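Local atomic coordinates of GH62 arabinofuranosidase (Podospora anserina, PDB entry 4N4B), a protein that probably hydrolyses terminal non-reducing alpha-L-arabinofuranoside residues, acting on the arabinose branches of xylan in plant biomass. Residues L177-S189 / Q202-E216. Sequence-based numbering, arbitrary orientation. Where two conformers were deposited one is given.
Sequences LFSSDDNGQLYRS and QPVIAMQDNRNDLFE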
loop_
_atom_site.group_PDB
_atom_site.type_symbol
_atom_site.label_atom_id
_atom_site.label_comp_id
_atom_site.label_asym_id
_atom_site.label_seq_id
_atom_site.Cartn_x
_atom_site.Cartn_y
_atom_site.Cartn_z
ATOM N N LEU A 177 -1.664 -6.252 -12.199
ATOM C CA LEU A 177 -1.689 -4.856 -11.773
ATOM C C LEU A 177 -3.084 -4.523 -11.341
ATOM O O LEU A 177 -4.033 -4.484 -12.146
ATOM C CB LEU A 177 -1.268 -3.929 -12.866
ATOM C CG LEU A 177 -1.357 -2.383 -12.686
ATOM C CD1 LEU A 177 -0.515 -2.009 -11.477
ATOM C CD2 LEU A 177 -0.980 -1.664 -13.926
ATOM N N PHE A 178 -3.216 -4.259 -10.051
ATOM C CA PHE A 178 -4.459 -3.914 -9.370
ATOM C C PHE A 178 -4.574 -2.412 -9.191
ATOM O O PHE A 178 -3.519 -1.728 -9.023
ATOM C CB PHE A 178 -4.599 -4.566 -8.051
ATOM C CG PHE A 178 -4.777 -6.043 -8.100
ATOM C CD1 PHE A 178 -3.718 -6.908 -8.227
ATOM C CD2 PHE A 178 -6.071 -6.572 -7.947
ATOM C CE1 PHE A 178 -3.982 -8.318 -8.190
ATOM C CE2 PHE A 178 -6.289 -7.951 -7.938
ATOM C CZ PHE A 178 -5.241 -8.786 -8.131
ATOM N N SER A 179 -5.755 -1.826 -9.192
ATOM C CA SER A 179 -5.977 -0.407 -8.955
ATOM C C SER A 179 -7.387 -0.165 -8.569
ATOM O O SER A 179 -8.266 -1.062 -8.694
ATOM C CB SER A 179 -5.598 0.406 -10.177
ATOM O OG SER A 179 -6.476 0.159 -11.314
ATOM N N SER A 180 -7.682 0.956 -7.957
ATOM C CA SER A 180 -8.994 1.300 -7.440
ATOM C C SER A 180 -9.403 2.621 -8.090
ATOM O O SER A 180 -8.698 3.377 -8.687
ATOM C CB SER A 180 -8.907 1.566 -5.920
ATOM O OG SER A 180 -8.595 0.381 -5.212
ATOM N N ASP A 181 -10.717 2.875 -7.973
ATOM C CA ASP A 181 -11.328 4.125 -8.487
ATOM C C ASP A 181 -11.990 5.019 -7.458
ATOM O O ASP A 181 -12.584 5.991 -7.825
ATOM C CB ASP A 181 -12.295 3.905 -9.666
ATOM C CG ASP A 181 -13.465 2.982 -9.349
ATOM O OD1 ASP A 181 -13.668 2.613 -8.209
ATOM O OD2 ASP A 181 -14.160 2.669 -10.297
ATOM N N ASP A 182 -11.892 4.662 -6.181
ATOM C CA ASP A 182 -12.560 5.418 -5.129
ATOM C C ASP A 182 -14.068 5.418 -5.365
ATOM O O ASP A 182 -14.778 6.323 -4.929
ATOM C CB ASP A 182 -12.034 6.854 -5.081
ATOM C CG ASP A 182 -10.828 7.001 -4.175
ATOM O OD1 ASP A 182 -10.371 5.980 -3.620
ATOM O OD2 ASP A 182 -10.337 8.139 -4.018
ATOM N N ASN A 183 -14.543 4.391 -6.063
ATOM C CA ASN A 183 -15.994 4.253 -6.410
ATOM C C ASN A 183 -16.472 2.909 -6.265
ATOM O O ASN A 183 -17.605 2.627 -6.712
ATOM C CB ASN A 183 -16.282 4.835 -7.782
ATOM C CG ASN A 183 -17.726 5.270 -7.920
ATOM O OD1 ASN A 183 -18.260 5.863 -6.977
ATOM N ND2 ASN A 183 -18.254 5.115 -9.083
ATOM N N GLY A 184 -15.754 2.014 -5.616
ATOM C CA GLY A 184 -16.191 0.682 -5.311
ATOM C C GLY A 184 -15.756 -0.414 -6.236
ATOM O O GLY A 184 -16.075 -1.529 -6.079
ATOM N N GLN A 185 -14.885 -0.064 -7.209
ATOM C CA GLN A 185 -14.311 -1.115 -8.052
ATOM C C GLN A 185 -12.853 -1.363 -7.700
ATOM O O GLN A 185 -12.118 -0.423 -7.268
ATOM C CB GLN A 185 -14.308 -0.758 -9.509
ATOM C CG GLN A 185 -15.660 -0.779 -10.239
ATOM C CD GLN A 185 -16.707 0.121 -9.667
ATOM O OE1 GLN A 185 -16.582 1.346 -9.611
ATOM N NE2 GLN A 185 -17.740 -0.528 -9.230
ATOM N N LEU A 186 -12.449 -2.581 -7.790
ATOM C CA LEU A 186 -11.064 -3.038 -7.770
ATOM C C LEU A 186 -10.782 -3.616 -9.127
ATOM O O LEU A 186 -11.458 -4.612 -9.499
ATOM C CB LEU A 186 -10.828 -4.064 -6.688
ATOM C CG LEU A 186 -9.383 -4.566 -6.541
ATOM C CD1 LEU A 186 -8.346 -3.581 -6.080
ATOM C CD2 LEU A 186 -9.325 -5.793 -5.646
ATOM N N TYR A 187 -9.811 -3.058 -9.885
ATOM C CA TYR A 187 -9.466 -3.474 -11.252
ATOM C C TYR A 187 -8.228 -4.337 -11.249
ATOM O O TYR A 187 -7.414 -4.164 -10.453
ATOM C CB TYR A 187 -9.232 -2.249 -12.128
ATOM C CG TYR A 187 -10.416 -1.345 -12.230
ATOM C CD1 TYR A 187 -11.457 -1.626 -13.078
ATOM C CD2 TYR A 187 -10.494 -0.223 -11.484
ATOM C CE1 TYR A 187 -12.574 -0.812 -13.123
ATOM C CE2 TYR A 187 -11.609 0.588 -11.528
ATOM C CZ TYR A 187 -12.627 0.304 -12.383
ATOM O OH TYR A 187 -13.727 1.117 -12.418
ATOM N N ARG A 188 -8.146 -5.286 -12.182
ATOM C CA ARG A 188 -6.960 -6.111 -12.375
ATOM C C ARG A 188 -6.596 -6.267 -13.886
ATOM O O ARG A 188 -7.420 -6.662 -14.636
ATOM C CB ARG A 188 -7.147 -7.486 -11.719
ATOM C CG ARG A 188 -5.908 -8.344 -11.742
ATOM C CD ARG A 188 -6.218 -9.792 -11.309
ATOM N NE ARG A 188 -7.191 -10.432 -12.197
ATOM C CZ ARG A 188 -6.951 -10.853 -13.425
ATOM N NH1 ARG A 188 -5.750 -10.823 -13.935
ATOM N NH2 ARG A 188 -7.948 -11.340 -14.117
ATOM N N SER A 189 -5.357 -5.950 -14.241
ATOM C CA SER A 189 -4.814 -6.235 -15.558
ATOM C C SER A 189 -3.695 -7.244 -15.402
ATOM O O SER A 189 -3.278 -7.484 -14.301
ATOM C CB SER A 189 -4.208 -5.009 -16.175
ATOM O OG SER A 189 -5.166 -4.075 -16.511
ATOM N N GLN A 202 -6.215 -4.679 -20.917
ATOM C CA GLN A 202 -7.277 -3.833 -20.403
ATOM C C GLN A 202 -7.855 -4.572 -19.151
ATOM O O GLN A 202 -7.987 -5.803 -19.071
ATOM C CB GLN A 202 -8.369 -3.661 -21.467
ATOM C CG GLN A 202 -7.900 -2.711 -22.574
ATOM C CD GLN A 202 -7.646 -1.288 -22.105
ATOM O OE1 GLN A 202 -8.557 -0.604 -21.656
ATOM N NE2 GLN A 202 -6.393 -0.814 -22.152
ATOM N N PRO A 203 -8.048 -3.852 -18.031
ATOM C CA PRO A 203 -8.425 -4.469 -16.780
ATOM C C PRO A 203 -9.838 -5.058 -16.856
ATOM O O PRO A 203 -10.704 -4.536 -17.560
ATOM C CB PRO A 203 -8.366 -3.322 -15.756
ATOM C CG PRO A 203 -8.368 -2.120 -16.517
ATOM C CD PRO A 203 -8.002 -2.372 -17.999
ATOM N N VAL A 204 -10.016 -6.022 -15.982
ATOM C CA VAL A 204 -11.314 -6.537 -15.603
ATOM C C VAL A 204 -11.646 -5.995 -14.251
ATOM O O VAL A 204 -10.750 -5.496 -13.499
ATOM C CB VAL A 204 -11.357 -8.048 -15.576
ATOM C CG1 VAL A 204 -11.098 -8.612 -17.009
ATOM C CG2 VAL A 204 -10.478 -8.670 -14.573
ATOM N N ILE A 205 -12.884 -5.959 -13.869
ATOM C CA ILE A 205 -13.304 -5.726 -12.490
ATOM C C ILE A 205 -13.104 -6.951 -11.696
ATOM O O ILE A 205 -13.780 -7.989 -11.848
ATOM C CB ILE A 205 -14.763 -5.197 -12.403
ATOM C CG1 ILE A 205 -14.849 -3.900 -13.151
ATOM C CG2 ILE A 205 -15.232 -5.057 -10.970
ATOM C CD1 ILE A 205 -16.279 -3.392 -13.394
ATOM N N ALA A 206 -12.103 -6.955 -10.796
ATOM C CA ALA A 206 -11.767 -8.049 -9.949
ATOM C C ALA A 206 -12.753 -8.245 -8.801
ATOM O O ALA A 206 -12.994 -9.367 -8.348
ATOM C CB ALA A 206 -10.338 -7.831 -9.424
ATOM N N MET A 207 -13.224 -7.125 -8.267
ATOM C CA MET A 207 -14.204 -7.152 -7.197
ATOM C C MET A 207 -14.892 -5.800 -7.224
ATOM O O MET A 207 -14.335 -4.774 -7.702
ATOM C CB MET A 207 -13.512 -7.423 -5.831
ATOM C CG MET A 207 -14.427 -7.675 -4.684
ATOM S SD MET A 207 -13.556 -7.756 -3.133
ATOM C CE MET A 207 -13.034 -9.455 -3.267
ATOM N N GLN A 208 -16.162 -5.803 -6.784
ATOM C CA GLN A 208 -16.972 -4.623 -6.782
ATOM C C GLN A 208 -17.894 -4.599 -5.590
ATOM O O GLN A 208 -18.358 -5.617 -5.163
ATOM C CB GLN A 208 -17.868 -4.716 -8.075
ATOM C CG GLN A 208 -18.841 -3.632 -8.337
ATOM C CD GLN A 208 -19.363 -3.722 -9.766
ATOM O OE1 GLN A 208 -19.755 -4.813 -10.209
ATOM N NE2 GLN A 208 -19.116 -2.703 -10.525
ATOM N N ASP A 209 -18.105 -3.440 -5.026
ATOM C CA ASP A 209 -18.954 -3.239 -3.810
ATOM C C ASP A 209 -19.359 -1.840 -3.843
ATOM O O ASP A 209 -18.979 -1.025 -4.680
ATOM C CB ASP A 209 -18.177 -3.601 -2.553
ATOM C CG ASP A 209 -18.966 -4.195 -1.452
ATOM O OD1 ASP A 209 -20.144 -3.891 -1.346
ATOM O OD2 ASP A 209 -18.366 -4.969 -0.673
ATOM N N ASN A 210 -20.166 -1.374 -2.884
ATOM C CA ASN A 210 -20.366 0.009 -2.686
ATOM C C ASN A 210 -19.068 0.713 -2.330
ATOM O O ASN A 210 -18.225 0.046 -1.715
ATOM C CB ASN A 210 -21.487 0.364 -1.658
ATOM C CG ASN A 210 -21.174 -0.116 -0.302
ATOM O OD1 ASN A 210 -20.856 0.715 0.597
ATOM N ND2 ASN A 210 -21.268 -1.340 -0.088
ATOM N N ARG A 211 -18.927 1.949 -2.710
ATOM C CA ARG A 211 -17.613 2.656 -2.623
ATOM C C ARG A 211 -17.074 2.591 -1.246
ATOM O O ARG A 211 -15.868 2.281 -1.122
ATOM C CB ARG A 211 -17.764 4.097 -3.025
ATOM C CG ARG A 211 -16.700 5.178 -2.694
ATOM C CD ARG A 211 -17.416 6.549 -2.678
ATOM N NE ARG A 211 -16.636 7.758 -2.571
ATOM C CZ ARG A 211 -16.375 8.430 -1.435
ATOM N NH1 ARG A 211 -16.734 7.990 -0.233
ATOM N NH2 ARG A 211 -15.691 9.528 -1.490
ATOM N N ASN A 212 -17.801 2.809 -0.198
ATOM C CA ASN A 212 -17.230 2.768 1.134
ATOM C C ASN A 212 -16.794 1.453 1.593
ATOM O O ASN A 212 -15.947 1.392 2.520
ATOM C CB ASN A 212 -18.124 3.370 2.179
ATOM C CG ASN A 212 -18.270 4.890 2.053
ATOM O OD1 ASN A 212 -18.870 5.520 3.020
ATOM N ND2 ASN A 212 -17.882 5.499 1.069
ATOM N N ASP A 213 -17.306 0.370 1.041
ATOM C CA ASP A 213 -16.913 -0.942 1.436
ATOM C C ASP A 213 -15.672 -1.520 0.634
ATOM O O ASP A 213 -15.204 -2.584 0.995
ATOM C CB ASP A 213 -18.137 -1.927 1.345
ATOM C CG ASP A 213 -19.075 -1.772 2.504
ATOM O OD1 ASP A 213 -18.737 -1.081 3.477
ATOM O OD2 ASP A 213 -20.237 -2.284 2.377
ATOM N N LEU A 214 -15.285 -0.872 -0.442
ATOM C CA LEU A 214 -14.203 -1.371 -1.224
ATOM C C LEU A 214 -13.494 -0.172 -1.846
ATOM O O LEU A 214 -13.472 0.057 -3.046
ATOM C CB LEU A 214 -14.707 -2.342 -2.295
ATOM C CG LEU A 214 -13.619 -3.190 -2.912
ATOM C CD1 LEU A 214 -13.272 -4.329 -1.992
ATOM C CD2 LEU A 214 -14.105 -3.740 -4.259
ATOM N N PHE A 215 -12.913 0.636 -0.985
ATOM C CA PHE A 215 -12.611 1.988 -1.370
ATOM C C PHE A 215 -11.261 2.177 -2.119
ATOM O O PHE A 215 -11.215 2.639 -3.239
ATOM C CB PHE A 215 -12.736 2.968 -0.151
ATOM C CG PHE A 215 -12.690 4.416 -0.479
ATOM C CD1 PHE A 215 -13.606 4.946 -1.350
ATOM C CD2 PHE A 215 -11.791 5.257 0.074
ATOM C CE1 PHE A 215 -13.575 6.285 -1.692
ATOM C CE2 PHE A 215 -11.770 6.596 -0.207
ATOM C CZ PHE A 215 -12.665 7.144 -1.093
ATOM N N GLU A 216 -10.176 1.796 -1.440
ATOM C CA GLU A 216 -8.817 2.040 -1.995
ATOM C C GLU A 216 -7.869 1.229 -1.197
ATOM O O GLU A 216 -8.144 0.364 -0.428
ATOM C CB GLU A 216 -8.535 3.533 -2.067
ATOM C CG GLU A 216 -8.323 4.183 -0.755
ATOM C CD GLU A 216 -8.327 5.697 -0.776
ATOM O OE1 GLU A 216 -8.458 6.338 -1.823
ATOM O OE2 GLU A 216 -8.114 6.304 0.304
HETATM O O HOH W 1 -11.005 -0.843 -4.677
HETATM O O HOH W 2 -12.745 1.889 -5.475
HETATM O O HOH W 3 -16.536 8.409 -5.539
HETATM O O HOH W 4 -19.500 0.036 -7.258
HETATM O O HOH W 5 -7.153 -8.237 -17.225
#
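Leu186 N bonds to Met207 O, and Leu186 O in turn faces two backbone amides, a worked example of how one inserted residue shifts a strand's register. Ala206 N donates to Leu186 O at 2.8 Å. Met207 N adds a weak bond to Leu186 O at 3.3 Å, and the result is a classic beta bulge. On the far side of the bulge the pairing resumes with two bonds between Arg188 and Val204, and Tyr187 lies alongside Ile205, its CE1 3.8 Å from Ile205 CG1.

Asp182, in the turn between strands 174-180 and 185-192, meets Phe215 and Glu216. Its CB lies 3.8 Å from Phe215 CE1; CG comes 3.6 Å from Phe215 CZ; OD1 then sits over the centre of the ring, the carboxylate stacked with planes only 3° apart. The Phe215 ring is brought to this carboxylate with its CG anti to the backbone N (chi1 -169°). The same Asp182 OD1 reaches Glu216 OE1 at 2.6 Å.

Within the turn, Asp181 OD1 accepts from Asn183 N, forming an Asx turn, and from Gln185 N on the opposite face of its carboxylate. Water 2 links Gly184 N to Phe215 O. Glu216 OE2 makes a salt bridge to Arg241, and its side chain lies near the calcium-site residue His285. The arrangement is that of a beta-propeller blade: an antiparallel four-stranded sheet whose outermost strand, 204-208, leads through a 3-10 turn into the first strand of the next blade.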